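Putative Ribokinase II (Escherichia coli O6, PDB 3IQ0) probably phosphorylates a sugar such as ribose with ATP and magnesium, as a kinase of the pfkB (ribokinase) family. Local coordinates at residues E11-I16 with G92-T97; V47-V52 with T300-E305; G162-D167 with L190-M195; Q121-N126 with K151-I156. All blocks are in the same frame, centred on the assembly; numbering follows the deposited sequence.

Interaction 1. Residues E11-I16 with G92-T97; sequences EILVEI and GSAFVT
Val-14 and Ile-16 zip onto Gly-92, Ala-94 and Val-96 as two parallel strands of the smaller four-stranded sheet, the lid that pfkB-family kinases carry beside their large alpha/beta domain. Four backbone bonds make the ladder. Val-14 N donates to Gly-92 O (3.2 Å), Ala-94 N to Val-14 O, Ile-16 N to Ala-94 O (2.8 Å) and Val-96 N to Ile-16 O. Before the ladder begins, a water replaces the direct bond: it donates to Ile-12 O and accepts from Gly-92 N. Side chains of Leu-13, Glu-15 and Ala-94 share one face, where Leu-13 CD1 meets Ala-94 CB at 3.7 Å and the extended Glu-15 chain slants across Val-96, with OE1 3.7 Å from Val-96 CG1. The other face carries Val-14, Ser-93, Ile-16 and Phe-95; Val-14 packs there on helix 64-75. Strands 29-37 and 106-109 flank the pair. The lid is also a subunit interface: Phe-95 meets Phe-65 of the second subunit edge-to-face, and Ile-16 packs on Phe-95 of that subunit. Within the chain, Ile-16 and Phe-95 run alongside each other in the same direction, with Ile-16 CB 3.7 Å from Phe-95 CD1 and Ile-16 CG2 3.8 Å from both Phe-95 CD1 and CE1.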
# COMPACT_ATOMS: atom_id res chain seq x y z
N GLU B 11 7.79 -8.25 10.22
CA GLU B 11 6.82 -7.89 9.21
C GLU B 11 6.17 -9.05 8.49
O GLU B 11 6.81 -10.04 8.15
CB GLU B 11 7.48 -6.97 8.17
CG GLU B 11 8.58 -7.62 7.33
CD GLU B 11 9.93 -7.72 8.04
OE1 GLU B 11 9.99 -7.49 9.26
OE2 GLU B 11 10.93 -8.03 7.36
N ILE B 12 4.86 -8.91 8.27
CA ILE B 12 4.07 -9.88 7.53
C ILE B 12 3.41 -9.02 6.46
O ILE B 12 2.78 -8.00 6.77
CB ILE B 12 2.97 -10.51 8.40
CG1 ILE B 12 3.59 -11.52 9.37
CG2 ILE B 12 1.94 -11.20 7.53
CD1 ILE B 12 2.56 -12.16 10.29
N LEU B 13 3.57 -9.40 5.21
CA LEU B 13 2.98 -8.64 4.11
C LEU B 13 2.58 -9.57 2.99
O LEU B 13 2.83 -10.78 3.06
CB LEU B 13 3.99 -7.61 3.59
CG LEU B 13 5.39 -8.12 3.23
CD1 LEU B 13 5.86 -7.52 1.92
CD2 LEU B 13 6.35 -7.77 4.34
N VAL B 14 1.93 -9.02 1.97
CA VAL B 14 1.55 -9.81 0.81
C VAL B 14 2.37 -9.31 -0.37
O VAL B 14 2.76 -8.14 -0.42
CB VAL B 14 0.04 -9.69 0.47
CG1 VAL B 14 -0.80 -10.28 1.59
CG2 VAL B 14 -0.33 -8.24 0.22
N GLU B 15 2.65 -10.20 -1.30
CA GLU B 15 3.43 -9.83 -2.48
C GLU B 15 2.53 -9.98 -3.70
O GLU B 15 1.77 -10.94 -3.79
CB GLU B 15 4.65 -10.74 -2.62
CG GLU B 15 5.63 -10.31 -3.69
CD GLU B 15 6.93 -11.10 -3.66
OE1 GLU B 15 7.13 -11.96 -4.54
OE2 GLU B 15 7.74 -10.86 -2.74
N ILE B 16 2.61 -9.01 -4.60
CA ILE B 16 1.84 -9.02 -5.85
C ILE B 16 2.92 -9.02 -6.93
O ILE B 16 3.66 -8.05 -7.07
CB ILE B 16 0.95 -7.77 -6.00
CG1 ILE B 16 -0.19 -7.79 -4.97
CG2 ILE B 16 0.35 -7.72 -7.40
CD1 ILE B 16 0.25 -7.53 -3.56
N GLY B 92 0.81 -4.60 5.16
CA GLY B 92 1.92 -4.30 4.27
C GLY B 92 1.82 -5.04 2.96
O GLY B 92 1.11 -6.05 2.86
N SER B 93 2.52 -4.55 1.95
CA SER B 93 2.50 -5.17 0.63
C SER B 93 3.78 -4.89 -0.12
O SER B 93 4.57 -4.01 0.25
CB SER B 93 1.33 -4.64 -0.19
OG SER B 93 1.56 -3.29 -0.56
N ALA B 94 3.99 -5.64 -1.20
CA ALA B 94 5.16 -5.47 -2.03
C ALA B 94 4.85 -5.89 -3.47
O ALA B 94 4.41 -7.01 -3.70
CB ALA B 94 6.32 -6.30 -1.49
N PHE B 95 5.05 -4.97 -4.41
CA PHE B 95 4.84 -5.24 -5.83
C PHE B 95 6.24 -5.51 -6.36
O PHE B 95 7.17 -4.76 -6.07
CB PHE B 95 4.26 -4.02 -6.54
CG PHE B 95 2.82 -3.74 -6.22
CD1 PHE B 95 1.80 -4.27 -7.01
CD2 PHE B 95 2.47 -2.94 -5.13
CE1 PHE B 95 0.47 -4.00 -6.74
CE2 PHE B 95 1.14 -2.66 -4.84
CZ PHE B 95 0.13 -3.19 -5.65
N VAL B 96 6.40 -6.56 -7.16
CA VAL B 96 7.72 -6.89 -7.69
C VAL B 96 7.66 -7.21 -9.19
O VAL B 96 6.64 -7.69 -9.69
CB VAL B 96 8.32 -8.10 -6.92
CG1 VAL B 96 7.40 -9.30 -7.04
CG2 VAL B 96 9.69 -8.44 -7.45
N THR B 97 8.74 -6.95 -9.90
CA THR B 97 8.78 -7.25 -11.33
C THR B 97 10.17 -7.66 -11.80
O THR B 97 11.18 -7.12 -11.36
CB THR B 97 8.28 -6.07 -12.18
OG1 THR B 97 8.29 -6.45 -13.56
CG2 THR B 97 9.16 -4.85 -11.98
O HOH W 1 1.29 -6.05 7.81

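Interaction 2. Residues V47-V52 with T300-E305; sequences VTRLGV and TSRLME
Arg-49 reaches Thr-300 through a bent chain: CG stands anti to the carbonyl carbon (chi1 -67°), bends at chi2 and chi3 place CD and NE, and the two side chains cross at about a right angle. Thr-300 OG1 lies between its own backbone N and carbonyl carbon (chi1 63°), at the edge of the guanidinium and in its plane. Arg-49 CD approaches Thr-300 OG1 tightly, at 2.9 Å, and Arg-49 NH1 makes a weak but nearly straight bond to it, 3.3 Å long. The same group crosses the Arg-302 side chain, with Arg-49 NH2 3.4 Å from Arg-302 CG, and a water links Arg-49 NH2 to Glu-305 OE2. Here the end of helix 39-49, closed by a Schellman motif at Gly-51, meets the start of helix 303-312, whose N-cap position is Arg-302. Glu-305 OE1 accepts from Arg-302 N at 2.8 Å, tying the first turn back on itself. Facing it, Leu-50 sends CD2 onto the backbone of this turn, 3.3 Å from Leu-303 N and 3.8 Å from Leu-303 CB, while a second water bridges Arg-49 O and Leu-303 N. Helix 258-271 backs the junction, taking Leu-50 on Ala-265 and Ala-268 and Thr-300 on Cys-261. Leu-303 leans on Tyr-282 of helix 276-290, and Ser-301 on Leu-289 of the same helix.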
# COMPACT_ATOMS: atom_id res chain seq x y z
N VAL B 47 9.86 -23.33 9.47
CA VAL B 47 10.00 -24.02 10.74
C VAL B 47 8.82 -24.95 11.00
O VAL B 47 9.02 -26.11 11.34
CB VAL B 47 10.09 -23.03 11.92
CG1 VAL B 47 10.00 -23.79 13.23
CG2 VAL B 47 11.39 -22.24 11.85
N THR B 48 7.60 -24.45 10.84
CA THR B 48 6.43 -25.29 11.09
C THR B 48 6.28 -26.42 10.07
O THR B 48 5.71 -27.46 10.38
CB THR B 48 5.12 -24.49 11.10
OG1 THR B 48 4.08 -25.32 11.64
CG2 THR B 48 4.71 -24.06 9.67
N ARG B 49 6.78 -26.21 8.85
CA ARG B 49 6.66 -27.26 7.85
C ARG B 49 7.60 -28.41 8.17
O ARG B 49 7.42 -29.52 7.66
CB ARG B 49 6.93 -26.70 6.46
CG ARG B 49 5.87 -25.73 6.00
CD ARG B 49 5.67 -25.86 4.52
NE ARG B 49 5.03 -27.12 4.18
CZ ARG B 49 5.10 -27.69 2.98
NH1 ARG B 49 5.79 -27.11 2.02
NH2 ARG B 49 4.46 -28.83 2.75
N LEU B 50 8.62 -28.15 9.00
CA LEU B 50 9.55 -29.20 9.40
C LEU B 50 9.03 -29.91 10.66
O LEU B 50 9.66 -30.83 11.18
CB LEU B 50 10.96 -28.61 9.60
CG LEU B 50 11.60 -28.20 8.26
CD1 LEU B 50 12.91 -27.45 8.49
CD2 LEU B 50 11.84 -29.46 7.41
N GLY B 51 7.85 -29.48 11.12
CA GLY B 51 7.21 -30.10 12.28
C GLY B 51 7.54 -29.55 13.65
O GLY B 51 7.11 -30.09 14.67
N VAL B 52 8.30 -28.46 13.68
CA VAL B 52 8.70 -27.86 14.94
C VAL B 52 7.68 -26.81 15.38
O VAL B 52 7.41 -25.85 14.66
CB VAL B 52 10.11 -27.22 14.79
CG1 VAL B 52 10.44 -26.37 16.00
CG2 VAL B 52 11.16 -28.33 14.62
N THR B 300 8.93 -23.51 0.41
CA THR B 300 9.30 -24.20 1.64
C THR B 300 9.16 -25.71 1.44
O THR B 300 8.37 -26.16 0.60
CB THR B 300 8.43 -23.76 2.84
OG1 THR B 300 7.06 -24.11 2.60
CG2 THR B 300 8.55 -22.25 3.04
N SER B 301 9.93 -26.49 2.21
CA SER B 301 9.91 -27.94 2.07
C SER B 301 9.70 -28.71 3.36
O SER B 301 10.00 -28.21 4.46
CB SER B 301 11.24 -28.41 1.46
OG SER B 301 11.54 -27.76 0.25
N ARG B 302 9.17 -29.92 3.22
CA ARG B 302 8.96 -30.81 4.36
C ARG B 302 10.28 -31.53 4.56
O ARG B 302 11.08 -31.64 3.62
CB ARG B 302 7.86 -31.84 4.06
CG ARG B 302 6.46 -31.24 3.96
CD ARG B 302 5.39 -32.33 3.98
NE ARG B 302 5.41 -33.10 5.21
CZ ARG B 302 4.54 -34.07 5.51
NH1 ARG B 302 3.58 -34.38 4.66
NH2 ARG B 302 4.64 -34.72 6.66
N LEU B 303 10.51 -32.03 5.76
CA LEU B 303 11.77 -32.69 6.07
C LEU B 303 12.19 -33.77 5.08
O LEU B 303 13.31 -33.74 4.58
CB LEU B 303 11.72 -33.26 7.49
CG LEU B 303 13.04 -33.84 7.99
CD1 LEU B 303 14.10 -32.76 7.99
CD2 LEU B 303 12.85 -34.41 9.39
N MSE B 304 11.31 -34.71 4.77
CA MSE B 304 11.69 -35.75 3.83
C MSE B 304 11.81 -35.30 2.38
O MSE B 304 12.41 -36.00 1.56
CB MSE B 304 10.75 -36.96 3.95
CG MSE B 304 11.00 -37.76 5.22
SE MSE B 304 12.91 -38.12 5.61
CE MSE B 304 13.09 -39.75 4.59
N GLU B 305 11.28 -34.13 2.05
CA GLU B 305 11.44 -33.64 0.68
C GLU B 305 12.91 -33.26 0.57
O GLU B 305 13.55 -33.50 -0.44
CB GLU B 305 10.53 -32.44 0.40
CG GLU B 305 9.05 -32.77 0.55
CD GLU B 305 8.12 -31.62 0.20
OE1 GLU B 305 8.41 -30.47 0.59
OE2 GLU B 305 7.08 -31.88 -0.45
O HOH W 2 8.62 -32.17 7.61
O HOH W 3 5.30 -30.27 0.28

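Interaction 3. Residues G162-D167 with L190-M195; sequences GVISFD and LTDIYM
Ile-164 is gripped through both its backbone polar atoms. Its N donates to Asp-192 OD2 at 2.8 Å in an almost straight bond (177°) that uses the anti lone pair of the carboxylate oxygen, and its O accepts from both Asp-192 N and Ile-193 N. The parallel pairing then runs on: Phe-166 N bonds to Ile-193 O, and Met-195 N to Phe-166 O. Around this ladder, the Phe-166 and Tyr-194 rings sit next to each other; Phe-166 CD2 comes 3.4 Å from Tyr-194 CE1, at the edge of the tyrosine ring, with the ring planes turned 37° apart. Thr-191 crosses Phe-166 at about a right angle, OG1 3.3 Å from Phe-166 CB, its hydroxyl bonded to Val-187 O. On the other face Met-195, a selenomethionine bent at chi3 (-87°), sets CE 3.6 Å from Ser-165 CB, while Ser-165 OG bonds to His-135 ND1. Further out, Lys-223 holds the second oxygen of Asp-192, OD1, and Lys-228 pairs with Asp-167 and also bonds to Met-195 O. The side chain of Asp-167 is about 4 Å from the bound ATP. Strands 163-167 and 193-194 are the two ends of a beta-alpha-beta unit through helix 178-189, flanked in the large sheet by strands 131-137 and 224-228; helix 258-271 packs against the face of Ser-165 and Ile-193.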
# COMPACT_ATOMS: atom_id res chain seq x y z
N GLY B 162 16.49 -18.73 27.22
CA GLY B 162 16.34 -19.07 25.81
C GLY B 162 17.53 -18.69 24.94
O GLY B 162 18.44 -17.99 25.39
N VAL B 163 17.50 -19.14 23.69
CA VAL B 163 18.57 -18.86 22.73
C VAL B 163 18.11 -17.88 21.66
O VAL B 163 16.97 -17.95 21.17
CB VAL B 163 19.04 -20.16 22.03
CG1 VAL B 163 20.08 -19.85 20.97
CG2 VAL B 163 19.60 -21.13 23.06
N ILE B 164 18.99 -16.95 21.29
CA ILE B 164 18.68 -15.94 20.30
C ILE B 164 19.44 -16.20 18.99
O ILE B 164 20.65 -16.43 18.99
CB ILE B 164 19.07 -14.52 20.83
CG1 ILE B 164 18.36 -14.24 22.16
CG2 ILE B 164 18.71 -13.45 19.80
CD1 ILE B 164 16.85 -14.14 22.08
N SER B 165 18.73 -16.20 17.86
CA SER B 165 19.35 -16.38 16.55
C SER B 165 19.11 -15.07 15.83
O SER B 165 18.07 -14.42 16.03
CB SER B 165 18.72 -17.55 15.78
OG SER B 165 17.32 -17.42 15.70
N PHE B 166 20.05 -14.66 14.99
CA PHE B 166 19.93 -13.38 14.31
C PHE B 166 20.40 -13.44 12.87
O PHE B 166 21.51 -13.90 12.59
CB PHE B 166 20.74 -12.34 15.11
CG PHE B 166 20.82 -10.98 14.47
CD1 PHE B 166 19.72 -10.41 13.84
CD2 PHE B 166 21.99 -10.23 14.57
CE1 PHE B 166 19.77 -9.11 13.32
CE2 PHE B 166 22.05 -8.92 14.06
CZ PHE B 166 20.94 -8.36 13.44
N ASP B 167 19.53 -12.99 11.96
CA ASP B 167 19.82 -12.96 10.54
C ASP B 167 19.83 -11.50 10.08
O ASP B 167 18.78 -10.87 9.96
CB ASP B 167 18.75 -13.73 9.76
CG ASP B 167 18.95 -13.66 8.27
OD1 ASP B 167 19.64 -12.73 7.80
OD2 ASP B 167 18.41 -14.52 7.55
N LEU B 190 23.71 -9.88 21.93
CA LEU B 190 22.85 -10.80 22.67
C LEU B 190 22.54 -12.03 21.83
O LEU B 190 21.73 -12.88 22.23
CB LEU B 190 21.54 -10.11 23.04
CG LEU B 190 21.64 -8.85 23.90
CD1 LEU B 190 20.27 -8.21 24.00
CD2 LEU B 190 22.18 -9.21 25.27
N THR B 191 23.20 -12.13 20.68
CA THR B 191 22.99 -13.25 19.76
C THR B 191 23.86 -14.47 20.06
O THR B 191 25.04 -14.35 20.39
CB THR B 191 23.27 -12.81 18.31
OG1 THR B 191 22.29 -11.84 17.93
CG2 THR B 191 23.24 -14.00 17.36
N ASP B 192 23.26 -15.64 19.93
CA ASP B 192 23.97 -16.89 20.17
C ASP B 192 24.30 -17.53 18.83
O ASP B 192 25.35 -18.15 18.66
CB ASP B 192 23.11 -17.84 21.00
CG ASP B 192 22.73 -17.26 22.35
OD1 ASP B 192 23.63 -17.03 23.17
OD2 ASP B 192 21.52 -17.02 22.57
N ILE B 193 23.38 -17.36 17.88
CA ILE B 193 23.51 -17.92 16.53
C ILE B 193 23.38 -16.80 15.51
O ILE B 193 22.31 -16.22 15.35
CB ILE B 193 22.40 -18.99 16.28
CG1 ILE B 193 22.51 -20.09 17.34
CG2 ILE B 193 22.52 -19.58 14.87
CD1 ILE B 193 21.40 -21.13 17.26
N TYR B 194 24.48 -16.50 14.83
CA TYR B 194 24.51 -15.44 13.82
C TYR B 194 24.48 -16.06 12.43
O TYR B 194 25.30 -16.92 12.11
CB TYR B 194 25.79 -14.62 14.00
CG TYR B 194 25.78 -13.28 13.30
CD1 TYR B 194 24.64 -12.47 13.32
CD2 TYR B 194 26.91 -12.81 12.63
CE1 TYR B 194 24.63 -11.23 12.69
CE2 TYR B 194 26.91 -11.57 11.99
CZ TYR B 194 25.76 -10.79 12.03
OH TYR B 194 25.73 -9.58 11.39
N MSE B 195 23.54 -15.63 11.59
CA MSE B 195 23.42 -16.19 10.25
C MSE B 195 23.46 -15.17 9.11
O MSE B 195 22.49 -14.99 8.37
CB MSE B 195 22.13 -17.02 10.17
CG MSE B 195 22.03 -18.09 11.25
SE MSE B 195 20.39 -19.12 11.17
CE MSE B 195 19.29 -17.99 12.22

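Interaction 4. Residues Q121-N126 with K151-I156; sequences QHVDEN and KKAVTI
Lys-152 and Ile-156, one turn apart on helix 144-159, meet the loop at Val-123 to Glu-125 by packing; no hydrogen bond joins the two segments directly. Among the apolar contacts, Val-123 lays its CB 4.1 Å from Lys-152 CD, and its CG1, anti to the backbone N (chi1 175°), comes 4.2 Å from Ala-153 CB. At the other end, Ile-156 CG2 lies 4.0 Å from Glu-125 CB; the placement of Ile-156 CD1, modelled too close to Asp-124 O, is doubtful.

The polar part is mostly indirect. Lys-152 stretches out fully, every torsion near 180°, which brings CE to 3.5 Å from Asp-124 O, and its ammonium makes a hydrogen bond with Ala-120 O, just before Gln-121. Glu-125 OE1 stands 4.8 Å from Lys-152 NZ, too far for a salt bridge, though the opposite charges may still attract. Asp-124 N and O are both buried here without a partner in the model.

Within the loop, Asp-124 OD1 accepts from Asn-126 N at 2.9 Å, from above the carboxylate plane: an Asx turn. The loop model is strained, however, with the Asp-124 and Glu-125 carboxylates implausibly close, so its side-chain detail, including the nearby charge of Glu-125, is uncertain.

The loop leads from strand 106-109 to strand 131-137 of the large sheet and packs against helix 144-159, which lies on that sheet. Leu-128, further along the loop, touches Val-123, Ala-153 and Ile-156; Val-123 also rests on Ile-57 of strand 54-61, and Ala-153 on Phe-134 of strand 131-137.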
# COMPACT_ATOMS: atom_id res chain seq x y z
N GLN B 121 4.49 -3.19 23.22
CA GLN B 121 3.33 -3.62 23.99
C GLN B 121 2.59 -4.72 23.25
O GLN B 121 2.01 -5.61 23.86
CB GLN B 121 2.39 -2.44 24.25
CG GLN B 121 1.45 -2.69 25.43
CD GLN B 121 2.21 -3.13 26.68
OE1 GLN B 121 3.09 -2.42 27.16
NE2 GLN B 121 1.86 -4.30 27.20
N HIS B 122 2.62 -4.65 21.92
CA HIS B 122 1.97 -5.66 21.10
C HIS B 122 2.66 -7.01 21.26
O HIS B 122 2.25 -8.00 20.66
CB HIS B 122 1.98 -5.22 19.63
CG HIS B 122 0.76 -4.46 19.22
ND1 HIS B 122 0.81 -3.43 18.30
CD2 HIS B 122 -0.53 -4.58 19.59
CE1 HIS B 122 -0.41 -2.96 18.12
NE2 HIS B 122 -1.24 -3.64 18.89
N VAL B 123 3.71 -7.04 22.08
CA VAL B 123 4.44 -8.27 22.34
C VAL B 123 3.70 -9.11 23.37
O VAL B 123 2.75 -9.82 23.01
CB VAL B 123 5.87 -7.98 22.85
CG1 VAL B 123 6.57 -9.27 23.23
CG2 VAL B 123 6.66 -7.27 21.78
N ASP B 124 4.12 -9.01 24.63
CA ASP B 124 3.53 -9.74 25.76
C ASP B 124 4.66 -10.48 26.48
O ASP B 124 5.76 -9.94 26.66
CB ASP B 124 2.49 -10.77 25.30
CG ASP B 124 1.41 -11.01 26.33
OD1 ASP B 124 1.74 -11.27 27.50
OD2 ASP B 124 0.21 -10.95 25.96
N GLU B 125 4.37 -11.71 26.91
CA GLU B 125 5.33 -12.57 27.59
C GLU B 125 4.56 -13.82 28.00
O GLU B 125 5.15 -14.86 28.29
CB GLU B 125 5.93 -11.89 28.82
CG GLU B 125 5.02 -11.72 30.01
CD GLU B 125 3.76 -10.94 29.70
OE1 GLU B 125 3.87 -9.86 29.08
OE2 GLU B 125 2.66 -11.40 30.08
N ASN B 126 3.23 -13.70 28.01
CA ASN B 126 2.35 -14.81 28.32
C ASN B 126 2.39 -15.66 27.05
O ASN B 126 2.08 -16.85 27.06
CB ASN B 126 0.93 -14.31 28.57
CG ASN B 126 -0.11 -15.42 28.51
OD1 ASN B 126 -0.16 -16.29 29.38
ND2 ASN B 126 -0.95 -15.39 27.47
N LYS B 151 13.60 -5.69 21.44
CA LYS B 151 14.41 -5.67 22.67
C LYS B 151 13.64 -6.29 23.84
O LYS B 151 14.21 -7.05 24.61
CB LYS B 151 14.82 -4.23 23.01
CG LYS B 151 15.89 -3.66 22.09
CD LYS B 151 16.37 -2.29 22.56
CE LYS B 151 17.54 -1.81 21.70
NZ LYS B 151 18.09 -0.49 22.15
N LYS B 152 12.36 -5.97 23.95
CA LYS B 152 11.52 -6.50 25.02
C LYS B 152 11.41 -8.02 24.91
O LYS B 152 11.64 -8.74 25.88
CB LYS B 152 10.12 -5.88 24.95
CG LYS B 152 9.14 -6.42 25.98
CD LYS B 152 7.74 -5.83 25.79
CE LYS B 152 6.71 -6.55 26.66
NZ LYS B 152 5.32 -6.01 26.53
N ALA B 153 11.04 -8.49 23.72
CA ALA B 153 10.90 -9.92 23.47
C ALA B 153 12.20 -10.64 23.79
O ALA B 153 12.19 -11.70 24.42
CB ALA B 153 10.51 -10.15 22.01
N VAL B 154 13.33 -10.07 23.37
CA VAL B 154 14.62 -10.68 23.64
C VAL B 154 14.93 -10.79 25.13
O VAL B 154 15.45 -11.80 25.58
CB VAL B 154 15.75 -9.89 22.95
CG1 VAL B 154 17.10 -10.42 23.41
CG2 VAL B 154 15.64 -10.03 21.45
N THR B 155 14.61 -9.74 25.88
CA THR B 155 14.85 -9.75 27.32
C THR B 155 14.03 -10.85 27.96
O THR B 155 14.51 -11.59 28.82
CB THR B 155 14.46 -8.40 27.96
OG1 THR B 155 15.25 -7.35 27.39
CG2 THR B 155 14.68 -8.44 29.46
N ILE B 156 12.77 -10.96 27.54
CA ILE B 156 11.87 -11.97 28.06
C ILE B 156 12.40 -13.38 27.81
O ILE B 156 12.43 -14.20 28.72
CB ILE B 156 10.48 -11.85 27.40
CG1 ILE B 156 9.81 -10.55 27.84
CG2 ILE B 156 9.62 -13.06 27.76
CD1 ILE B 156 8.41 -10.36 27.32

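Interactions 3 and 4 belong to the same large alpha/beta domain and touch: Val-154 CG1 on helix 144-159 lies 3.9 Å from Leu-190 CD1 and 4.0 Å from Ile-164 CD1, and that helix is followed in the chain, after a short turn, by strand 163-167. Their centres are 16 Å apart. Interaction 1 sits in the smaller sheet, its centre 26 Å from that of interaction 3 and on the opposite side of the chain's centre. Of the contacts near the nucleotide, interaction 3 comes close, with the Asp-167 side chain about 4 Å from ATP; those of Glu-15 in interaction 1 and Ser-301 in interaction 2 are about 10 and 11 Å away, not in contact. In sequence, interaction 2 spans both interactions 3 and 4.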